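PDB 3QR0: phospholipase C-beta (PLC-beta), which is a multidomain cuttlefish protein of the phospholipase C-beta family, joining PH, EF-hand-like, TIM-barrel and C2 domains in one chain that carries a calcium ion. Local coordinates for residues E653-A659 with Y700-F706; L225-E230 with M697-Y701; D72-A76 with A130-S134. All blocks are in the same frame, centred on the assembly; numbering follows the deposited sequence.

Contact 1: residues E653-A659 with Y700-F706; sequences EIKIISA and YYDEKVF
Ile654 and Phe706 form an antiparallel hydrogen-bonded pair: Ile654 N gives its hydrogen to Phe706 O at 2.8 Å, nearly straight at 168°, and Phe706 N returns a bond to Ile654 O. Farther along, the backbone N of Glu703 donates to Ile656 O, and that of Asp702 to Ile657 O at 2.8 Å. Between the Phe706 pair and the Glu703 bond a water joins the backbones, accepting from Ile656 N and donating to Ile654 O and Lys704 O; it also sits 3.2 Å above the centre of the Phe706 ring.

Lys655 reaches the facing backbone with its charged end. CG anti to the backbone N (chi1 -176°) and a bend at chi4 carry its chain there, and NZ donates to Glu703 O at 2.7 Å, arriving from above the carbonyl plane. A second water links NZ to Val705 N, while the ion pair with Asp702 OD1 is long. The Glu703 carboxylate leads away from strand 650-660 and forms a salt bridge with Lys690.

The two segments belong to the C2 domain, a beta sandwich: strand 650-660 lies between 706-711 and 761-771, and Ile657 and Ser658 both face Phe764 in a classic beta bulge.

Apolar contacts sit on both sides of the strand. Ile656 lies beside Tyr701, CG2 being 3.8 Å from CD2, and its CG1 meets CE1 of the Phe706 ring obliquely; Val671 and Val673 of the other sheet pack against this group. Ala659 CB comes to the edge of the Tyr701 ring, 3.7 Å from CE2, and Tyr701 OH is hydrogen-bonded to Ser669 OG. Ile657 CG2 touches the Tyr700 ring at its edge, in plane, 3.8 Å from CE1.

Contact 2: residues L225-E230 with M697-Y701; sequences LLERSE and MDPYY
Asp698 takes the backbone N-H of Glu227 on its carboxylate: N to OD2 is 3.0 Å, with 168° at the hydrogen, which comes nearly along the C-O axis. Asp698 CG, between backbone N and carbonyl carbon (chi1 61°), turns OD2 that way. Leu226 and Asp698 pass in opposite directions, with Leu226 CD2 4.1 Å from Asp698 CB. Leu225 lies crosswise to Met697, CD1 against SD at 4.0 Å. At the other end Tyr700 has Ser229 CB over one face of its ring, 4.1 Å from CE2, while Glu230 CB approaches CE1 obliquely at 3.7 Å; the Glu230 carboxylate lies nearly parallel to the ring, planes 8° apart. A water bridges Asp698 OD1 and, weakly, Glu227 OE1.

Two domains meet here: the loop between helices 215-225 and 230-238 of the EF-hand-like region lies along a C2 loop.

Partners beyond this shell hold Asp698 and Glu230. Arg190 of helix 185-198 makes a salt bridge with Asp698 OD2; its charge probably eases the 4.6 Å approach of Glu227 OE1 to that oxygen. Arg228, centre of an inverse gamma turn, grips Glu230 OE2 side-on through NE and NH2; Ser658 OG bonds the same oxygen.

Contact 3: residues D72-A76 with A130-S134; sequences DIRCA and AKKWS
With chi1 at 176°, Ile73 swings CG1 to the side opposite its own N, which sends CG1 and CD1 against the helix backbone at Ser134, while Ile73 CG2 lies beside Ser134 O. In Cys75 the sulfur stands between the backbone N and the carbonyl carbon (chi1 66°), and from there it reaches over the helix surface. Ile73 CD1 rests 3.8 Å from Ser134 CA and 3.9 Å from Trp133 O. Cys75 SG is 3.8 Å from Lys131 CA, and Cys75 CB meets Ala130 CB at 4.1 Å. Ala130 and Ser134 are short here, consistent with the close approach of Ile73 and Cys75 to the helix backbone.

A water bridges the two segments, donating to Ile73 O at 3.1 Å and more weakly to Ser134 O. On the strand's other side Arg74 turns away from the helix: its NE and NH2 both donate to Asp72 OD2, NE at 2.8 Å. Glu354 forms a further salt bridge with Arg74, and Lys406 with Asp72, so this face of the strand joins the X-domain part of the chain.

Strand and helix run nearly antiparallel, at 164°, with their axes 7.8 Å apart at closest approach. Strand 70-75 is an outer strand of an antiparallel sheet, and helix 127-141 follows the last strand, 118-124; a C-terminal helix closing one end of the seven-stranded barrel, here against strand 70-75, is the hallmark of the PH domain.

Contact 3 comes first along the chain, wholly within the PH domain; contact 2 then ties the EF-hand-like region to the C2 domain across 466 intervening residues, and contact 1 closes within the C2 domain. Contacts 1 and 2 lie 13 Å apart between centres and share Tyr700 and Tyr701, so a single C2 loop both flanks strand 650-660 and meets the EF-hand-like loop. They touch directly, for instance where Ala659 N lies 3.1 Å from Pro699 O, a probable hydrogen bond. Contact 3 is remote, its centre 45 Å from that of contact 1, on the opposite side of the chain's centre, and 42 Å from that of contact 2.

Contact 1: residues E653-A659 with Y700-F706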
ATOM      1  N   GLU A 653     -21.127  -6.686   8.293  1.00 27.89           N
ATOM      2  CA  GLU A 653     -21.504  -5.806   9.394  1.00 28.37           C
ATOM      3  C   GLU A 653     -20.242  -5.387  10.122  1.00 27.89           C
ATOM      4  O   GLU A 653     -19.371  -6.218  10.400  1.00 27.40           O
ATOM      5  CB  GLU A 653     -22.488  -6.494  10.347  1.00 29.33           C
ATOM      6  CG  GLU A 653     -23.667  -7.149   9.629  1.00 31.06           C
ATOM      7  CD  GLU A 653     -24.732  -7.707  10.563  1.00 34.08           C
ATOM      8  OE1 GLU A 653     -24.548  -7.659  11.800  1.00 35.57           O
ATOM      9  OE2 GLU A 653     -25.761  -8.202  10.048  1.00 35.57           O
ATOM     10  N   ILE A 654     -20.119  -4.093  10.391  1.00 27.54           N
ATOM     11  CA  ILE A 654     -18.932  -3.565  11.048  1.00 27.09           C
ATOM     12  C   ILE A 654     -19.379  -2.751  12.251  1.00 27.23           C
ATOM     13  O   ILE A 654     -20.045  -1.725  12.099  1.00 27.40           O
ATOM     14  CB  ILE A 654     -18.096  -2.666  10.106  1.00 26.78           C
ATOM     15  CG1 ILE A 654     -17.768  -3.382   8.792  1.00 27.02           C
ATOM     16  CG2 ILE A 654     -16.817  -2.202  10.806  1.00 26.80           C
ATOM     17  CD1 ILE A 654     -16.824  -4.549   8.925  1.00 27.52           C
ATOM     18  N   LYS A 655     -19.039  -3.232  13.442  1.00 27.01           N
ATOM     19  CA  LYS A 655     -19.279  -2.497  14.674  1.00 27.32           C
ATOM     20  C   LYS A 655     -17.965  -1.882  15.139  1.00 26.62           C
ATOM     21  O   LYS A 655     -17.020  -2.607  15.450  1.00 26.36           O
ATOM     22  CB  LYS A 655     -19.834  -3.434  15.748  1.00 27.89           C
ATOM     23  CG  LYS A 655     -20.202  -2.742  17.049  1.00 29.25           C
ATOM     24  CD  LYS A 655     -20.603  -3.742  18.121  1.00 31.03           C
ATOM     25  CE  LYS A 655     -20.896  -3.046  19.443  1.00 32.84           C
ATOM     26  NZ  LYS A 655     -21.935  -1.980  19.305  1.00 34.08           N
ATOM     27  N   ILE A 656     -17.904  -0.552  15.172  1.00 26.28           N
ATOM     28  CA  ILE A 656     -16.736   0.165  15.679  1.00 25.65           C
ATOM     29  C   ILE A 656     -16.860   0.287  17.194  1.00 26.21           C
ATOM     30  O   ILE A 656     -17.766   0.955  17.698  1.00 27.17           O
ATOM     31  CB  ILE A 656     -16.605   1.575  15.047  1.00 25.49           C
ATOM     32  CG1 ILE A 656     -16.517   1.484  13.519  1.00 24.56           C
ATOM     33  CG2 ILE A 656     -15.375   2.317  15.603  1.00 24.63           C
ATOM     34  CD1 ILE A 656     -15.317   0.693  13.001  1.00 23.78           C
ATOM     35  N   ILE A 657     -15.951  -0.359  17.917  1.00 25.86           N
ATOM     36  CA  ILE A 657     -16.045  -0.455  19.374  1.00 26.27           C
ATOM     37  C   ILE A 657     -15.172   0.592  20.056  1.00 26.12           C
ATOM     38  O   ILE A 657     -15.660   1.384  20.866  1.00 26.64           O
ATOM     39  CB  ILE A 657     -15.659  -1.871  19.859  1.00 26.48           C
ATOM     40  CG1 ILE A 657     -16.652  -2.904  19.308  1.00 26.99           C
ATOM     41  CG2 ILE A 657     -15.655  -1.947  21.375  1.00 27.15           C
ATOM     42  CD1 ILE A 657     -16.194  -4.333  19.481  1.00 26.61           C
ATOM     43  N   SER A 658     -13.887   0.602  19.718  1.00 25.32           N
ATOM     44  CA  SER A 658     -12.945   1.515  20.347  1.00 25.50           C
ATOM     45  C   SER A 658     -11.725   1.751  19.465  1.00 24.52           C
ATOM     46  O   SER A 658     -11.600   1.164  18.394  1.00 23.51           O
ATOM     47  CB  SER A 658     -12.505   0.955  21.701  1.00 26.01           C
ATOM     48  OG  SER A 658     -11.747  -0.230  21.540  1.00 25.97           O
ATOM     49  N   ALA A 659     -10.841   2.629  19.921  1.00 24.62           N
ATOM     50  CA  ALA A 659      -9.557   2.853  19.266  1.00 24.40           C
ATOM     51  C   ALA A 659      -8.476   3.061  20.310  1.00 24.86           C
ATOM     52  O   ALA A 659      -8.767   3.443  21.440  1.00 25.57           O
ATOM     53  CB  ALA A 659      -9.627   4.048  18.324  1.00 23.82           C
ATOM     54  N   TYR A 700     -13.649   5.273  23.515  1.00 30.88           N
ATOM     55  CA  TYR A 700     -14.573   4.134  23.500  1.00 31.19           C
ATOM     56  C   TYR A 700     -15.875   4.532  22.809  1.00 31.42           C
ATOM     57  O   TYR A 700     -16.752   5.132  23.418  1.00 32.04           O
ATOM     58  CB  TYR A 700     -14.810   3.645  24.938  1.00 32.00           C
ATOM     59  CG  TYR A 700     -15.734   2.444  25.103  1.00 33.21           C
ATOM     60  CD1 TYR A 700     -15.694   1.371  24.219  1.00 33.86           C
ATOM     61  CD2 TYR A 700     -16.622   2.371  26.178  1.00 35.83           C
ATOM     62  CE1 TYR A 700     -16.535   0.268  24.382  1.00 34.43           C
ATOM     63  CE2 TYR A 700     -17.464   1.270  26.350  1.00 36.74           C
ATOM     64  CZ  TYR A 700     -17.407   0.220  25.448  1.00 36.00           C
ATOM     65  OH  TYR A 700     -18.229  -0.869  25.600  1.00 37.30           O
ATOM     66  N   TYR A 701     -15.992   4.202  21.524  1.00 31.18           N
ATOM     67  CA  TYR A 701     -17.128   4.650  20.710  1.00 31.55           C
ATOM     68  C   TYR A 701     -18.385   3.850  21.029  1.00 32.39           C
ATOM     69  O   TYR A 701     -19.468   4.419  21.160  1.00 33.10           O
ATOM     70  CB  TYR A 701     -16.820   4.548  19.210  1.00 30.70           C
ATOM     71  CG  TYR A 701     -15.526   5.215  18.807  1.00 29.75           C
ATOM     72  CD1 TYR A 701     -15.447   6.600  18.634  1.00 29.19           C
ATOM     73  CD2 TYR A 701     -14.375   4.466  18.617  1.00 28.22           C
ATOM     74  CE1 TYR A 701     -14.250   7.210  18.270  1.00 28.66           C
ATOM     75  CE2 TYR A 701     -13.179   5.066  18.255  1.00 27.84           C
ATOM     76  CZ  TYR A 701     -13.119   6.433  18.084  1.00 27.57           C
ATOM     77  OH  TYR A 701     -11.919   7.009  17.728  1.00 26.15           O
ATOM     78  N   ASP A 702     -18.230   2.531  21.153  1.00 32.48           N
ATOM     79  CA  ASP A 702     -19.348   1.628  21.399  1.00 33.06           C
ATOM     80  C   ASP A 702     -20.519   1.970  20.477  1.00 33.20           C
ATOM     81  O   ASP A 702     -21.639   2.234  20.930  1.00 34.04           O
ATOM     82  CB  ASP A 702     -19.769   1.698  22.872  1.00 34.38           C
ATOM     83  CG  ASP A 702     -20.784   0.633  23.245  1.00 35.34           C
ATOM     84  OD1 ASP A 702     -20.774  -0.457  22.638  1.00 36.91           O
ATOM     85  OD2 ASP A 702     -21.589   0.891  24.152  1.00 38.95           O
ATOM     86  N   GLU A 703     -20.243   1.982  19.180  1.00 32.52           N
ATOM     87  CA  GLU A 703     -21.217   2.429  18.193  1.00 32.64           C
ATOM     88  C   GLU A 703     -22.111   1.281  17.766  1.00 32.93           C
ATOM     89  O   GLU A 703     -21.659   0.143  17.669  1.00 32.67           O
ATOM     90  CB  GLU A 703     -20.507   3.004  16.967  1.00 31.88           C
ATOM     91  CG  GLU A 703     -21.410   3.800  16.026  1.00 31.99           C
ATOM     92  CD  GLU A 703     -21.962   5.073  16.653  1.00 33.75           C
ATOM     93  OE1 GLU A 703     -21.265   5.694  17.485  1.00 33.19           O
ATOM     94  OE2 GLU A 703     -23.100   5.457  16.303  1.00 35.66           O
ATOM     95  N   LYS A 704     -23.382   1.587  17.522  1.00 33.76           N
ATOM     96  CA  LYS A 704     -24.303   0.628  16.933  1.00 34.30           C
ATOM     97  C   LYS A 704     -23.720   0.137  15.605  1.00 33.06           C
ATOM     98  O   LYS A 704     -23.097   0.906  14.869  1.00 32.47           O
ATOM     99  CB  LYS A 704     -25.677   1.273  16.717  1.00 35.40           C
ATOM    100  CG  LYS A 704     -26.709   0.388  16.012  1.00 37.78           C
ATOM    101  CD  LYS A 704     -27.048  -0.858  16.829  1.00 41.03           C
ATOM    102  CE  LYS A 704     -27.959  -1.815  16.066  1.00 42.59           C
ATOM    103  NZ  LYS A 704     -27.950  -3.186  16.671  1.00 43.77           N
ATOM    104  N   VAL A 705     -23.918  -1.144  15.312  1.00 32.42           N
ATOM    105  CA  VAL A 705     -23.321  -1.767  14.134  1.00 31.49           C
ATOM    106  C   VAL A 705     -23.728  -1.088  12.819  1.00 31.10           C
ATOM    107  O   VAL A 705     -24.872  -0.647  12.659  1.00 31.60           O
ATOM    108  CB  VAL A 705     -23.666  -3.278  14.067  1.00 31.72           C
ATOM    109  CG1 VAL A 705     -25.172  -3.492  13.931  1.00 32.17           C
ATOM    110  CG2 VAL A 705     -22.916  -3.945  12.934  1.00 30.47           C
ATOM    111  N   PHE A 706     -22.768  -0.988  11.902  1.00 29.85           N
ATOM    112  CA  PHE A 706     -23.012  -0.526  10.544  1.00 29.54           C
ATOM    113  C   PHE A 706     -23.250  -1.756   9.663  1.00 29.43           C
ATOM    114  O   PHE A 706     -22.391  -2.628   9.575  1.00 28.46           O
ATOM    115  CB  PHE A 706     -21.805   0.243   9.992  1.00 28.77           C
ATOM    116  CG  PHE A 706     -21.404   1.459  10.797  1.00 28.47           C
ATOM    117  CD1 PHE A 706     -20.056   1.752  10.998  1.00 27.98           C
ATOM    118  CD2 PHE A 706     -22.353   2.328  11.319  1.00 29.56           C
ATOM    119  CE1 PHE A 706     -19.669   2.884  11.716  1.00 27.81           C
ATOM    120  CE2 PHE A 706     -21.971   3.457  12.038  1.00 29.79           C
ATOM    121  CZ  PHE A 706     -20.629   3.731  12.238  1.00 29.18           C
TER
HETATM  122  O   HOH W   1     -20.225   0.804  14.162  1.00 25.35           O
HETATM  123  O   HOH W   2     -24.475  -3.036  17.808  1.00 37.41           O

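Contact 2: residues L225-E230 with M697-Y701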
ATOM      1  N   LEU A 225      -2.533   0.764  31.864  1.00 35.40           N
ATOM      2  CA  LEU A 225      -2.643   2.075  31.224  1.00 35.59           C
ATOM      3  C   LEU A 225      -3.998   2.306  30.576  1.00 35.77           C
ATOM      4  O   LEU A 225      -4.694   3.264  30.910  1.00 36.11           O
ATOM      5  CB  LEU A 225      -1.546   2.266  30.170  1.00 34.92           C
ATOM      6  CG  LEU A 225      -1.558   3.620  29.444  1.00 34.66           C
ATOM      7  CD1 LEU A 225      -1.478   4.766  30.450  1.00 35.05           C
ATOM      8  CD2 LEU A 225      -0.423   3.709  28.435  1.00 33.75           C
ATOM      9  N   LEU A 226      -4.364   1.445  29.630  1.00 35.72           N
ATOM     10  CA  LEU A 226      -5.601   1.640  28.880  1.00 36.12           C
ATOM     11  C   LEU A 226      -6.777   1.032  29.623  1.00 37.11           C
ATOM     12  O   LEU A 226      -6.645  -0.008  30.266  1.00 37.67           O
ATOM     13  CB  LEU A 226      -5.510   1.051  27.467  1.00 35.15           C
ATOM     14  CG  LEU A 226      -4.612   1.835  26.510  1.00 35.07           C
ATOM     15  CD1 LEU A 226      -3.161   1.544  26.812  1.00 35.98           C
ATOM     16  CD2 LEU A 226      -4.933   1.526  25.058  1.00 34.55           C
ATOM     17  N   GLU A 227      -7.920   1.712  29.540  1.00 37.86           N
ATOM     18  CA  GLU A 227      -9.188   1.189  30.033  1.00 38.63           C
ATOM     19  C   GLU A 227      -9.934   0.574  28.851  1.00 37.52           C
ATOM     20  O   GLU A 227     -10.711   1.245  28.164  1.00 37.64           O
ATOM     21  CB  GLU A 227     -10.016   2.298  30.696  1.00 39.72           C
ATOM     22  CG  GLU A 227      -9.579   2.599  32.129  1.00 42.41           C
ATOM     23  CD  GLU A 227     -10.118   3.920  32.673  1.00 45.84           C
ATOM     24  OE1 GLU A 227     -10.599   4.763  31.878  1.00 47.61           O
ATOM     25  OE2 GLU A 227     -10.051   4.117  33.906  1.00 47.90           O
ATOM     26  N   ARG A 228      -9.665  -0.704  28.604  1.00 36.38           N
ATOM     27  CA  ARG A 228     -10.334  -1.445  27.546  1.00 35.28           C
ATOM     28  C   ARG A 228     -11.656  -1.994  28.106  1.00 35.75           C
ATOM     29  O   ARG A 228     -11.834  -3.206  28.256  1.00 35.50           O
ATOM     30  CB  ARG A 228      -9.419  -2.558  27.030  1.00 34.51           C
ATOM     31  CG  ARG A 228      -8.059  -2.061  26.499  1.00 33.36           C
ATOM     32  CD  ARG A 228      -8.205  -1.168  25.266  1.00 31.63           C
ATOM     33  NE  ARG A 228      -9.001  -1.828  24.233  1.00 29.94           N
ATOM     34  CZ  ARG A 228      -8.525  -2.656  23.306  1.00 28.86           C
ATOM     35  NH1 ARG A 228      -7.224  -2.932  23.227  1.00 28.22           N
ATOM     36  NH2 ARG A 228      -9.368  -3.207  22.442  1.00 28.24           N
ATOM     37  N   SER A 229     -12.573  -1.071  28.397  1.00 35.86           N
ATOM     38  CA  SER A 229     -13.855  -1.358  29.051  1.00 36.61           C
ATOM     39  C   SER A 229     -14.672  -2.435  28.364  1.00 36.02           C
ATOM     40  O   SER A 229     -15.396  -3.181  29.025  1.00 36.84           O
ATOM     41  CB  SER A 229     -14.711  -0.087  29.102  1.00 36.95           C
ATOM     42  OG  SER A 229     -14.086   0.915  29.874  1.00 38.10           O
ATOM     43  N   GLU A 230     -14.569  -2.482  27.038  1.00 34.71           N
ATOM     44  CA  GLU A 230     -15.321  -3.423  26.217  1.00 34.19           C
ATOM     45  C   GLU A 230     -15.025  -4.896  26.515  1.00 34.15           C
ATOM     46  O   GLU A 230     -15.858  -5.760  26.245  1.00 33.98           O
ATOM     47  CB  GLU A 230     -15.061  -3.153  24.725  1.00 33.34           C
ATOM     48  CG  GLU A 230     -13.609  -3.403  24.237  1.00 32.47           C
ATOM     49  CD  GLU A 230     -12.709  -2.176  24.323  1.00 32.46           C
ATOM     50  OE1 GLU A 230     -12.949  -1.313  25.193  1.00 32.65           O
ATOM     51  OE2 GLU A 230     -11.753  -2.076  23.518  1.00 31.41           O
ATOM     52  N   MET A 697      -5.954   8.478  23.419  1.00 31.42           N
ATOM     53  CA  MET A 697      -5.278   7.281  23.927  1.00 31.56           C
ATOM     54  C   MET A 697      -6.173   6.043  23.888  1.00 30.57           C
ATOM     55  O   MET A 697      -5.743   4.982  23.433  1.00 29.68           O
ATOM     56  CB  MET A 697      -4.770   7.529  25.354  1.00 32.87           C
ATOM     57  CG  MET A 697      -3.924   6.404  25.946  1.00 35.11           C
ATOM     58  SD  MET A 697      -3.086   6.892  27.479  1.00 42.82           S
ATOM     59  CE  MET A 697      -1.708   7.833  26.820  1.00 40.00           C
ATOM     60  N   ASP A 698      -7.408   6.168  24.365  1.00 30.36           N
ATOM     61  CA  ASP A 698      -8.321   5.028  24.391  1.00 29.93           C
ATOM     62  C   ASP A 698      -9.802   5.414  24.282  1.00 29.98           C
ATOM     63  O   ASP A 698     -10.595   5.067  25.148  1.00 30.51           O
ATOM     64  CB  ASP A 698      -8.056   4.164  25.638  1.00 30.34           C
ATOM     65  CG  ASP A 698      -8.261   4.913  26.953  1.00 31.42           C
ATOM     66  OD1 ASP A 698      -8.524   6.132  26.943  1.00 31.76           O
ATOM     67  OD2 ASP A 698      -8.157   4.262  28.014  1.00 32.52           O
ATOM     68  N   PRO A 699     -10.182   6.112  23.195  1.00 29.48           N
ATOM     69  CA  PRO A 699     -11.589   6.480  23.005  1.00 29.76           C
ATOM     70  C   PRO A 699     -12.481   5.247  22.875  1.00 29.95           C
ATOM     71  O   PRO A 699     -12.101   4.292  22.204  1.00 29.53           O
ATOM     72  CB  PRO A 699     -11.575   7.275  21.693  1.00 29.23           C
ATOM     73  CG  PRO A 699     -10.342   6.811  20.975  1.00 28.39           C
ATOM     74  CD  PRO A 699      -9.343   6.551  22.061  1.00 28.68           C
ATOM     75  N   TYR A 700     -13.649   5.273  23.515  1.00 30.88           N
ATOM     76  CA  TYR A 700     -14.573   4.134  23.500  1.00 31.19           C
ATOM     77  C   TYR A 700     -15.875   4.532  22.809  1.00 31.42           C
ATOM     78  O   TYR A 700     -16.752   5.132  23.418  1.00 32.04           O
ATOM     79  CB  TYR A 700     -14.810   3.645  24.938  1.00 32.00           C
ATOM     80  CG  TYR A 700     -15.734   2.444  25.103  1.00 33.21           C
ATOM     81  CD1 TYR A 700     -15.694   1.371  24.219  1.00 33.86           C
ATOM     82  CD2 TYR A 700     -16.622   2.371  26.178  1.00 35.83           C
ATOM     83  CE1 TYR A 700     -16.535   0.268  24.382  1.00 34.43           C
ATOM     84  CE2 TYR A 700     -17.464   1.270  26.350  1.00 36.74           C
ATOM     85  CZ  TYR A 700     -17.407   0.220  25.448  1.00 36.00           C
ATOM     86  OH  TYR A 700     -18.229  -0.869  25.600  1.00 37.30           O
ATOM     87  N   TYR A 701     -15.992   4.202  21.524  1.00 31.18           N
ATOM     88  CA  TYR A 701     -17.128   4.650  20.710  1.00 31.55           C
ATOM     89  C   TYR A 701     -18.385   3.850  21.029  1.00 32.39           C
ATOM     90  O   TYR A 701     -19.468   4.419  21.160  1.00 33.10           O
ATOM     91  CB  TYR A 701     -16.820   4.548  19.210  1.00 30.70           C
ATOM     92  CG  TYR A 701     -15.526   5.215  18.807  1.00 29.75           C
ATOM     93  CD1 TYR A 701     -15.447   6.600  18.634  1.00 29.19           C
ATOM     94  CD2 TYR A 701     -14.375   4.466  18.617  1.00 28.22           C
ATOM     95  CE1 TYR A 701     -14.250   7.210  18.270  1.00 28.66           C
ATOM     96  CE2 TYR A 701     -13.179   5.066  18.255  1.00 27.84           C
ATOM     97  CZ  TYR A 701     -13.119   6.433  18.084  1.00 27.57           C
ATOM     98  OH  TYR A 701     -11.919   7.009  17.728  1.00 26.15           O
TER
HETATM   99  O   HOH W   3     -10.167   6.466  29.068  1.00 22.79           O

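Contact 3: residues D72-A76 with A130-S134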
ATOM      1  N   ASP A  72      13.840   3.907   0.647  1.00 21.38           N
ATOM      2  CA  ASP A  72      14.905   3.259  -0.080  1.00 21.87           C
ATOM      3  C   ASP A  72      16.222   3.452   0.650  1.00 22.11           C
ATOM      4  O   ASP A  72      16.375   4.379   1.447  1.00 21.73           O
ATOM      5  CB  ASP A  72      15.000   3.828  -1.499  1.00 21.86           C
ATOM      6  CG  ASP A  72      15.561   2.827  -2.506  1.00 23.80           C
ATOM      7  OD1 ASP A  72      15.972   1.707  -2.117  1.00 24.90           O
ATOM      8  OD2 ASP A  72      15.594   3.170  -3.705  1.00 25.86           O
ATOM      9  N   ILE A  73      17.147   2.540   0.384  1.00 22.41           N
ATOM     10  CA  ILE A  73      18.527   2.678   0.793  1.00 23.04           C
ATOM     11  C   ILE A  73      19.357   2.207  -0.389  1.00 23.65           C
ATOM     12  O   ILE A  73      19.084   1.150  -0.968  1.00 23.68           O
ATOM     13  CB  ILE A  73      18.847   1.907   2.101  1.00 23.28           C
ATOM     14  CG1 ILE A  73      20.337   2.010   2.435  1.00 23.64           C
ATOM     15  CG2 ILE A  73      18.384   0.458   2.021  1.00 23.33           C
ATOM     16  CD1 ILE A  73      20.679   1.574   3.848  1.00 23.67           C
ATOM     17  N   ARG A  74      20.336   3.026  -0.768  1.00 23.95           N
ATOM     18  CA  ARG A  74      21.131   2.802  -1.976  1.00 24.54           C
ATOM     19  C   ARG A  74      22.606   2.897  -1.654  1.00 25.33           C
ATOM     20  O   ARG A  74      22.998   3.612  -0.736  1.00 24.99           O
ATOM     21  CB  ARG A  74      20.800   3.860  -3.024  1.00 24.46           C
ATOM     22  CG  ARG A  74      19.370   3.846  -3.471  1.00 24.27           C
ATOM     23  CD  ARG A  74      18.936   5.155  -4.089  1.00 23.33           C
ATOM     24  NE  ARG A  74      17.481   5.203  -4.136  1.00 23.86           N
ATOM     25  CZ  ARG A  74      16.759   6.277  -4.438  1.00 23.84           C
ATOM     26  NH1 ARG A  74      17.343   7.425  -4.766  1.00 24.43           N
ATOM     27  NH2 ARG A  74      15.436   6.185  -4.423  1.00 23.97           N
ATOM     28  N   CYS A  75      23.424   2.186  -2.419  1.00 26.32           N
ATOM     29  CA  CYS A  75      24.866   2.235  -2.230  1.00 27.71           C
ATOM     30  C   CYS A  75      25.593   2.263  -3.563  1.00 28.42           C
ATOM     31  O   CYS A  75      24.985   2.083  -4.618  1.00 27.96           O
ATOM     32  CB  CYS A  75      25.338   1.045  -1.393  1.00 28.16           C
ATOM     33  SG  CYS A  75      25.136  -0.571  -2.195  1.00 31.01           S
ATOM     34  N   ALA A  76      26.900   2.506  -3.497  1.00 29.51           N
ATOM     35  CA  ALA A  76      27.759   2.508  -4.678  1.00 30.62           C
ATOM     36  C   ALA A  76      27.255   3.505  -5.724  1.00 30.76           C
ATOM     37  O   ALA A  76      26.974   4.662  -5.392  1.00 30.43           O
ATOM     38  CB  ALA A  76      27.874   1.096  -5.250  1.00 30.77           C
ATOM     39  N   ALA A 130      28.785  -1.195   3.054  1.00 28.58           N
ATOM     40  CA  ALA A 130      27.746  -0.390   2.407  1.00 28.22           C
ATOM     41  C   ALA A 130      26.702  -1.275   1.723  1.00 27.99           C
ATOM     42  O   ALA A 130      25.500  -1.023   1.833  1.00 27.15           O
ATOM     43  CB  ALA A 130      28.362   0.582   1.398  1.00 28.33           C
ATOM     44  N   LYS A 131      27.171  -2.301   1.021  1.00 28.71           N
ATOM     45  CA  LYS A 131      26.284  -3.226   0.319  1.00 29.05           C
ATOM     46  C   LYS A 131      25.436  -4.030   1.301  1.00 28.52           C
ATOM     47  O   LYS A 131      24.216  -4.099   1.156  1.00 28.16           O
ATOM     48  CB  LYS A 131      27.090  -4.167  -0.587  1.00 29.92           C
ATOM     49  CG  LYS A 131      26.235  -5.091  -1.446  1.00 31.39           C
ATOM     50  CD  LYS A 131      27.087  -5.854  -2.452  1.00 35.18           C
ATOM     51  CE  LYS A 131      26.256  -6.864  -3.233  1.00 36.22           C
ATOM     52  NZ  LYS A 131      27.103  -7.668  -4.158  1.00 38.55           N
ATOM     53  N   LYS A 132      26.076  -4.621   2.308  1.00 29.14           N
ATOM     54  CA  LYS A 132      25.360  -5.429   3.298  1.00 29.15           C
ATOM     55  C   LYS A 132      24.257  -4.637   4.003  1.00 28.12           C
ATOM     56  O   LYS A 132      23.137  -5.129   4.141  1.00 27.25           O
ATOM     57  CB  LYS A 132      26.315  -6.017   4.339  1.00 30.17           C
ATOM     58  CG  LYS A 132      25.623  -6.934   5.345  1.00 31.95           C
ATOM     59  CD  LYS A 132      26.490  -8.117   5.747  1.00 35.75           C
ATOM     60  CE  LYS A 132      25.666  -9.232   6.398  1.00 37.01           C
ATOM     61  NZ  LYS A 132      24.535  -9.710   5.547  1.00 38.28           N
ATOM     62  N   TRP A 133      24.571  -3.420   4.447  1.00 27.76           N
ATOM     63  CA  TRP A 133      23.566  -2.576   5.112  1.00 27.35           C
ATOM     64  C   TRP A 133      22.419  -2.216   4.170  1.00 26.71           C
ATOM     65  O   TRP A 133      21.262  -2.231   4.566  1.00 26.15           O
ATOM     66  CB  TRP A 133      24.188  -1.305   5.698  1.00 27.39           C
ATOM     67  CG  TRP A 133      24.812  -1.537   7.022  1.00 28.29           C
ATOM     68  CD1 TRP A 133      26.030  -2.094   7.263  1.00 28.64           C
ATOM     69  CD2 TRP A 133      24.252  -1.228   8.301  1.00 28.14           C
ATOM     70  NE1 TRP A 133      26.267  -2.151   8.609  1.00 29.61           N
ATOM     71  CE2 TRP A 133      25.190  -1.626   9.272  1.00 29.33           C
ATOM     72  CE3 TRP A 133      23.052  -0.648   8.721  1.00 29.11           C
ATOM     73  CZ2 TRP A 133      24.963  -1.469  10.641  1.00 29.85           C
ATOM     74  CZ3 TRP A 133      22.829  -0.490  10.087  1.00 28.96           C
ATOM     75  CH2 TRP A 133      23.781  -0.899  11.025  1.00 28.97           C
ATOM     76  N   SER A 134      22.752  -1.901   2.922  0.50 26.97           N
ATOM     77  CA  SER A 134      21.745  -1.542   1.929  0.50 26.67           C
ATOM     78  C   SER A 134      20.765  -2.685   1.670  0.50 26.38           C
ATOM     79  O   SER A 134      19.556  -2.466   1.611  0.50 25.91           O
ATOM     80  CB  SER A 134      22.409  -1.123   0.616  0.50 26.98           C
ATOM     81  OG  SER A 134      21.468  -0.482  -0.231  0.50 27.11           O
TER
HETATM   82  O   HOH W   4      18.846  -1.918  -1.621  1.00 35.51           O